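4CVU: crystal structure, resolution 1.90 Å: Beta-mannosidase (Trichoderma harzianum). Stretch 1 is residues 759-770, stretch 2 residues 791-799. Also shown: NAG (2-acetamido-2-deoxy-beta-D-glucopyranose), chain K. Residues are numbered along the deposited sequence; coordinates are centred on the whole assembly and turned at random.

Stretch 1 759-770: SDLWEPVAGEVS
Stretch 2 (791-799) TKFNVGAIN

Strands 765-770 and 791-795 run antiparallel, their axes 147° apart and 4.5 Å at closest approach. Val-765 pairs with Val-795, Gly-767 with Phe-793 and Val-769 with Thr-791, each through two backbone hydrogen bonds. The N-to-O distances are 3.1 Å from Val-765 N to Val-795 O, 2.9 Å from Phe-793 N to Gly-767 O and 2.9 Å from Val-769 N to Thr-791 O. Ala-766/Asn-794 and Glu-768/Lys-792 are the non-hydrogen-bonded pairs.

The register then shifts by two. Ser-759 pairs with Asn-799 (Ser-759 N to Asn-799 O, 3.0 Å), and between the ladders Ile-798 N donates to Leu-761 O at 2.8 Å. Ile-798 takes left-handed angles, phi/psi 37/64, while the strand residues are extended; Val-765, for example, is at -136/155. Water 1 links the stretches, 2.7 Å from Ser-759 OG, 2.9 Å from Glu-763 O and 2.8 Å from Gly-796 O, within hydrogen-bonding reach of all three.

Phe-793 (chi1 p, chi2 86°) lays a ring face over Gly-767, whose CA is 3.9 Å from the ring centroid. A CB on Gly-767 would clash with Phe-793 CZ. On the same sheet face, Val-765 (m) meets Val-795 (p) in an apolar van der Waals contact, Val-765 CG2 to Val-795 CG1 3.4 Å. On the other face, Ala-766 CB lies 3.5 Å from Asn-794 OD1. In the loops, Trp-762 (m) CD1 packs against Ile-798 (m, t) CD1 at 3.7 Å, again apolar. Asn-799 (t) carries the glycan: Asn-799 ND2 bonds NAG C1 at 1.5 Å.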

ATOM      1  N   SER A 759      13.208 -43.839  12.085  1.00 44.87           N
ATOM      2  CA  SER A 759      11.815 -44.022  12.535  1.00 43.75           C
ATOM      3  C   SER A 759      11.646 -43.510  13.946  1.00 41.81           C
ATOM      4  O   SER A 759      12.493 -43.787  14.780  1.00 42.67           O
ATOM      5  CB  SER A 759      11.431 -45.516  12.493  1.00 45.02           C
ATOM      6  OG  SER A 759      10.216 -45.748  13.164  1.00 45.21           O
ATOM      7  N   ASP A 760      10.558 -42.788  14.227  1.00 40.27           N
ATOM      8  CA  ASP A 760      10.304 -42.360  15.603  1.00 41.06           C
ATOM      9  C   ASP A 760       9.290 -43.228  16.382  1.00 42.44           C
ATOM     10  O   ASP A 760       8.877 -42.878  17.503  1.00 40.58           O
ATOM     11  CB  ASP A 760       9.913 -40.886  15.652  1.00 40.99           C
ATOM     12  CG  ASP A 760       8.512 -40.618  15.137  1.00 42.33           C
ATOM     13  OD1 ASP A 760       7.806 -41.562  14.662  1.00 43.02           O
ATOM     14  OD2 ASP A 760       8.131 -39.433  15.203  1.00 40.90           O
ATOM     15  N   LEU A 761       8.879 -44.327  15.764  1.00 42.76           N
ATOM     16  CA  LEU A 761       7.898 -45.221  16.363  1.00 46.61           C
ATOM     17  C   LEU A 761       8.516 -45.949  17.554  1.00 45.27           C
ATOM     18  O   LEU A 761       9.749 -46.068  17.654  1.00 45.68           O
ATOM     19  CB  LEU A 761       7.386 -46.221  15.327  1.00 46.21           C
ATOM     20  CG  LEU A 761       6.684 -45.616  14.115  1.00 47.56           C
ATOM     21  CD1 LEU A 761       6.505 -46.686  13.043  1.00 48.48           C
ATOM     22  CD2 LEU A 761       5.351 -44.971  14.472  1.00 48.83           C
ATOM     23  N   TRP A 762       7.659 -46.423  18.453  1.00 48.22           N
ATOM     24  CA  TRP A 762       8.123 -47.063  19.704  1.00 50.57           C
ATOM     25  C   TRP A 762       8.249 -48.592  19.589  1.00 53.06           C
ATOM     26  O   TRP A 762       8.319 -49.291  20.587  1.00 53.45           O
ATOM     27  CB  TRP A 762       7.221 -46.692  20.893  1.00 49.75           C
ATOM     28  CG  TRP A 762       7.098 -45.182  21.173  1.00 48.77           C
ATOM     29  CD1 TRP A 762       7.800 -44.160  20.568  1.00 46.51           C
ATOM     30  CD2 TRP A 762       6.259 -44.563  22.145  1.00 48.11           C
ATOM     31  NE1 TRP A 762       7.430 -42.969  21.099  1.00 45.64           N
ATOM     32  CE2 TRP A 762       6.468 -43.177  22.053  1.00 47.58           C
ATOM     33  CE3 TRP A 762       5.325 -45.045  23.078  1.00 49.58           C
ATOM     34  CZ2 TRP A 762       5.776 -42.259  22.862  1.00 46.15           C
ATOM     35  CZ3 TRP A 762       4.643 -44.139  23.873  1.00 49.36           C
ATOM     36  CH2 TRP A 762       4.873 -42.762  23.760  1.00 48.51           C
ATOM     37  N   GLU A 763       8.279 -49.085  18.369  1.00 54.08           N
ATOM     38  CA  GLU A 763       8.491 -50.509  18.081  1.00 59.43           C
ATOM     39  C   GLU A 763       9.238 -50.622  16.740  1.00 57.96           C
ATOM     40  O   GLU A 763       9.136 -49.724  15.901  1.00 54.64           O
ATOM     41  CB  GLU A 763       7.158 -51.243  17.990  1.00 61.51           C
ATOM     42  CG  GLU A 763       6.310 -50.817  16.801  1.00 64.05           C
ATOM     43  CD  GLU A 763       4.881 -51.307  16.867  1.00 72.83           C
ATOM     44  OE1 GLU A 763       4.317 -51.416  17.987  1.00 79.22           O
ATOM     45  OE2 GLU A 763       4.313 -51.571  15.782  1.00 75.63           O
ATOM     46  N   PRO A 764      10.006 -51.703  16.553  1.00 58.70           N
ATOM     47  CA  PRO A 764      10.609 -51.941  15.244  1.00 58.02           C
ATOM     48  C   PRO A 764       9.583 -51.940  14.108  1.00 56.50           C
ATOM     49  O   PRO A 764       8.423 -52.272  14.321  1.00 56.10           O
ATOM     50  CB  PRO A 764      11.277 -53.323  15.397  1.00 59.83           C
ATOM     51  CG  PRO A 764      10.895 -53.839  16.749  1.00 58.60           C
ATOM     52  CD  PRO A 764      10.496 -52.658  17.563  1.00 59.68           C
ATOM     53  N   VAL A 765      10.016 -51.511  12.923  1.00 57.59           N
ATOM     54  CA  VAL A 765       9.237 -51.654  11.694  1.00 58.66           C
ATOM     55  C   VAL A 765      10.122 -52.133  10.557  1.00 57.98           C
ATOM     56  O   VAL A 765      11.334 -51.925  10.569  1.00 57.15           O
ATOM     57  CB  VAL A 765       8.554 -50.344  11.253  1.00 59.12           C
ATOM     58  CG1 VAL A 765       7.579 -49.899  12.313  1.00 62.70           C
ATOM     59  CG2 VAL A 765       9.560 -49.231  10.988  1.00 57.45           C
ATOM     60  N   ALA A 766       9.490 -52.779   9.584  1.00 58.96           N
ATOM     61  CA  ALA A 766      10.141 -53.218   8.363  1.00 58.07           C
ATOM     62  C   ALA A 766       9.462 -52.544   7.180  1.00 55.68           C
ATOM     63  O   ALA A 766       8.320 -52.111   7.269  1.00 55.81           O
ATOM     64  CB  ALA A 766      10.041 -54.732   8.232  1.00 59.68           C
ATOM     65  N   GLY A 767      10.175 -52.464   6.072  1.00 55.45           N
ATOM     66  CA  GLY A 767       9.612 -51.895   4.854  1.00 56.82           C
ATOM     67  C   GLY A 767      10.596 -51.923   3.714  1.00 56.27           C
ATOM     68  O   GLY A 767      11.563 -52.679   3.735  1.00 56.42           O
ATOM     69  N   GLU A 768      10.358 -51.081   2.717  1.00 57.14           N
ATOM     70  CA  GLU A 768      11.217 -51.044   1.535  1.00 57.69           C
ATOM     71  C   GLU A 768      11.321 -49.639   1.014  1.00 54.35           C
ATOM     72  O   GLU A 768      10.401 -48.837   1.182  1.00 54.78           O
ATOM     73  CB  GLU A 768      10.664 -51.924   0.395  1.00 55.45           C
ATOM     74  CG  GLU A 768       9.968 -53.170   0.860  1.00 61.94           C
ATOM     75  N   VAL A 769      12.421 -49.382   0.322  1.00 54.03           N
ATOM     76  CA  VAL A 769      12.626 -48.123  -0.356  1.00 54.14           C
ATOM     77  C   VAL A 769      12.963 -48.390  -1.813  1.00 53.57           C
ATOM     78  O   VAL A 769      13.898 -49.127  -2.114  1.00 53.17           O
ATOM     79  CB  VAL A 769      13.758 -47.320   0.315  1.00 52.72           C
ATOM     80  CG1 VAL A 769      14.029 -46.031  -0.436  1.00 51.76           C
ATOM     81  CG2 VAL A 769      13.385 -47.031   1.754  1.00 52.78           C
ATOM     82  N   SER A 770      12.206 -47.781  -2.712  1.00 54.75           N
ATOM     83  CA  SER A 770      12.515 -47.858  -4.134  1.00 57.36           C
ATOM     84  C   SER A 770      13.455 -46.716  -4.491  1.00 55.71           C
ATOM     85  O   SER A 770      13.292 -45.609  -4.012  1.00 53.72           O
ATOM     86  CB  SER A 770      11.248 -47.837  -4.996  1.00 57.76           C
ATOM     87  OG  SER A 770      10.468 -46.690  -4.743  1.00 58.61           O
ATOM     88  N   THR A 791      15.275 -51.871  -2.043  1.00 61.40           N
ATOM     89  CA  THR A 791      15.887 -52.544  -0.922  1.00 62.33           C
ATOM     90  C   THR A 791      14.950 -52.558   0.289  1.00 62.19           C
ATOM     91  O   THR A 791      14.218 -51.588   0.534  1.00 59.50           O
ATOM     92  CB  THR A 791      17.241 -51.911  -0.554  1.00 64.04           C
ATOM     93  OG1 THR A 791      17.744 -52.542   0.628  1.00 66.65           O
ATOM     94  CG2 THR A 791      17.090 -50.436  -0.286  1.00 64.44           C
ATOM     95  N   LYS A 792      14.964 -53.678   1.011  1.00 60.67           N
ATOM     96  CA  LYS A 792      14.197 -53.838   2.242  1.00 61.76           C
ATOM     97  C   LYS A 792      15.019 -53.329   3.423  1.00 57.91           C
ATOM     98  O   LYS A 792      16.237 -53.249   3.351  1.00 56.99           O
ATOM     99  CB  LYS A 792      13.806 -55.318   2.463  1.00 64.92           C
ATOM    100  CG  LYS A 792      12.631 -55.796   1.613  1.00 66.23           C
ATOM    101  CD  LYS A 792      12.550 -57.317   1.512  1.00 67.95           C
ATOM    102  N   PHE A 793      14.334 -52.982   4.504  1.00 57.85           N
ATOM    103  CA  PHE A 793      14.998 -52.523   5.735  1.00 57.25           C
ATOM    104  C   PHE A 793      14.263 -52.997   6.983  1.00 56.05           C
ATOM    105  O   PHE A 793      13.063 -53.241   6.963  1.00 55.61           O
ATOM    106  CB  PHE A 793      15.137 -50.989   5.767  1.00 53.23           C
ATOM    107  CG  PHE A 793      13.824 -50.259   5.843  1.00 53.49           C
ATOM    108  CD1 PHE A 793      13.215 -50.018   7.068  1.00 54.88           C
ATOM    109  CD2 PHE A 793      13.190 -49.817   4.697  1.00 53.25           C
ATOM    110  CE1 PHE A 793      11.998 -49.366   7.139  1.00 54.24           C
ATOM    111  CE2 PHE A 793      11.973 -49.156   4.772  1.00 53.84           C
ATOM    112  CZ  PHE A 793      11.374 -48.937   5.990  1.00 51.72           C
ATOM    113  N   ASN A 794      15.022 -53.129   8.062  1.00 57.22           N
ATOM    114  CA  ASN A 794      14.464 -53.206   9.406  1.00 57.60           C
ATOM    115  C   ASN A 794      15.077 -52.104  10.234  1.00 54.60           C
ATOM    116  O   ASN A 794      16.283 -51.897  10.183  1.00 52.50           O
ATOM    117  CB  ASN A 794      14.762 -54.544  10.058  1.00 61.27           C
ATOM    118  CG  ASN A 794      13.949 -55.657   9.461  1.00 65.50           C
ATOM    119  OD1 ASN A 794      12.871 -55.961   9.943  1.00 68.61           O
ATOM    120  ND2 ASN A 794      14.439 -56.239   8.383  1.00 68.29           N
ATOM    121  N   VAL A 795      14.241 -51.402  10.993  1.00 53.66           N
ATOM    122  CA  VAL A 795      14.707 -50.305  11.831  1.00 52.18           C
ATOM    123  C   VAL A 795      14.124 -50.421  13.228  1.00 51.39           C
ATOM    124  O   VAL A 795      12.923 -50.664  13.389  1.00 54.32           O
ATOM    125  CB  VAL A 795      14.382 -48.938  11.182  1.00 50.84           C
ATOM    126  CG1 VAL A 795      12.873 -48.658  11.173  1.00 50.68           C
ATOM    127  CG2 VAL A 795      15.138 -47.826  11.891  1.00 50.06           C
ATOM    128  N   GLY A 796      14.980 -50.252  14.231  1.00 50.13           N
ATOM    129  CA  GLY A 796      14.577 -50.325  15.626  1.00 50.57           C
ATOM    130  C   GLY A 796      13.652 -49.196  16.065  1.00 52.23           C
ATOM    131  O   GLY A 796      13.476 -48.174  15.363  1.00 51.16           O
ATOM    132  N   ALA A 797      13.039 -49.376  17.216  1.00 48.69           N
ATOM    133  CA  ALA A 797      12.244 -48.332  17.817  1.00 49.08           C
ATOM    134  C   ALA A 797      13.101 -47.067  18.064  1.00 46.66           C
ATOM    135  O   ALA A 797      14.244 -47.150  18.542  1.00 45.64           O
ATOM    136  CB  ALA A 797      11.651 -48.824  19.130  1.00 48.41           C
ATOM    137  N   ILE A 798      12.530 -45.908  17.750  1.00 45.44           N
ATOM    138  CA  ILE A 798      13.227 -44.612  17.859  1.00 44.15           C
ATOM    139  C   ILE A 798      14.706 -44.747  17.467  1.00 43.36           C
ATOM    140  O   ILE A 798      15.591 -44.538  18.276  1.00 44.97           O
ATOM    141  CB  ILE A 798      13.071 -43.967  19.269  1.00 43.35           C
ATOM    142  CG1 ILE A 798      11.587 -43.870  19.664  1.00 42.77           C
ATOM    143  CG2 ILE A 798      13.658 -42.553  19.258  1.00 44.58           C
ATOM    144  CD1 ILE A 798      11.350 -43.418  21.072  1.00 43.08           C
ATOM    145  N   ASN A 799      14.956 -45.077  16.212  1.00 43.40           N
ATOM    146  CA  ASN A 799      16.280 -45.501  15.789  1.00 46.03           C
ATOM    147  C   ASN A 799      16.486 -45.257  14.284  1.00 44.75           C
ATOM    148  O   ASN A 799      15.620 -44.719  13.614  1.00 42.84           O
ATOM    149  CB  ASN A 799      16.457 -46.983  16.141  1.00 48.97           C
ATOM    150  CG  ASN A 799      17.904 -47.390  16.399  1.00 53.50           C
ATOM    151  OD1 ASN A 799      18.854 -46.790  15.900  1.00 53.35           O
ATOM    152  ND2 ASN A 799      18.066 -48.451  17.188  1.00 60.69           N
TER
HETATM  153  C1  NAG K1006      19.365 -49.039  17.515  1.00 55.56           C
HETATM  154  C2  NAG K1006      19.572 -49.413  18.990  1.00 59.71           C
HETATM  155  C3  NAG K1006      20.776 -50.340  19.258  1.00 65.65           C
HETATM  156  C4  NAG K1006      20.814 -51.501  18.280  1.00 63.63           C
HETATM  157  C5  NAG K1006      20.685 -50.934  16.870  1.00 62.09           C
HETATM  158  C6  NAG K1006      20.666 -52.041  15.828  1.00 64.29           C
HETATM  159  C7  NAG K1006      18.784 -47.780  20.623  1.00 56.35           C
HETATM  160  C8  NAG K1006      19.165 -46.601  21.473  1.00 57.93           C
HETATM  161  N2  NAG K1006      19.752 -48.257  19.852  1.00 57.04           N
HETATM  162  O3  NAG K1006      20.745 -50.795  20.606  1.00 68.05           O
HETATM  163  O4  NAG K1006      22.027 -52.221  18.439  1.00 70.43           O
HETATM  164  O5  NAG K1006      19.475 -50.218  16.727  1.00 54.69           O
HETATM  165  O6  NAG K1006      21.232 -51.494  14.662  1.00 67.13           O
HETATM  166  O7  NAG K1006      17.636 -48.247  20.648  1.00 54.46           O
HETATM  167  O   HOH W   1      10.905 -48.123  14.317  1.00 41.00           O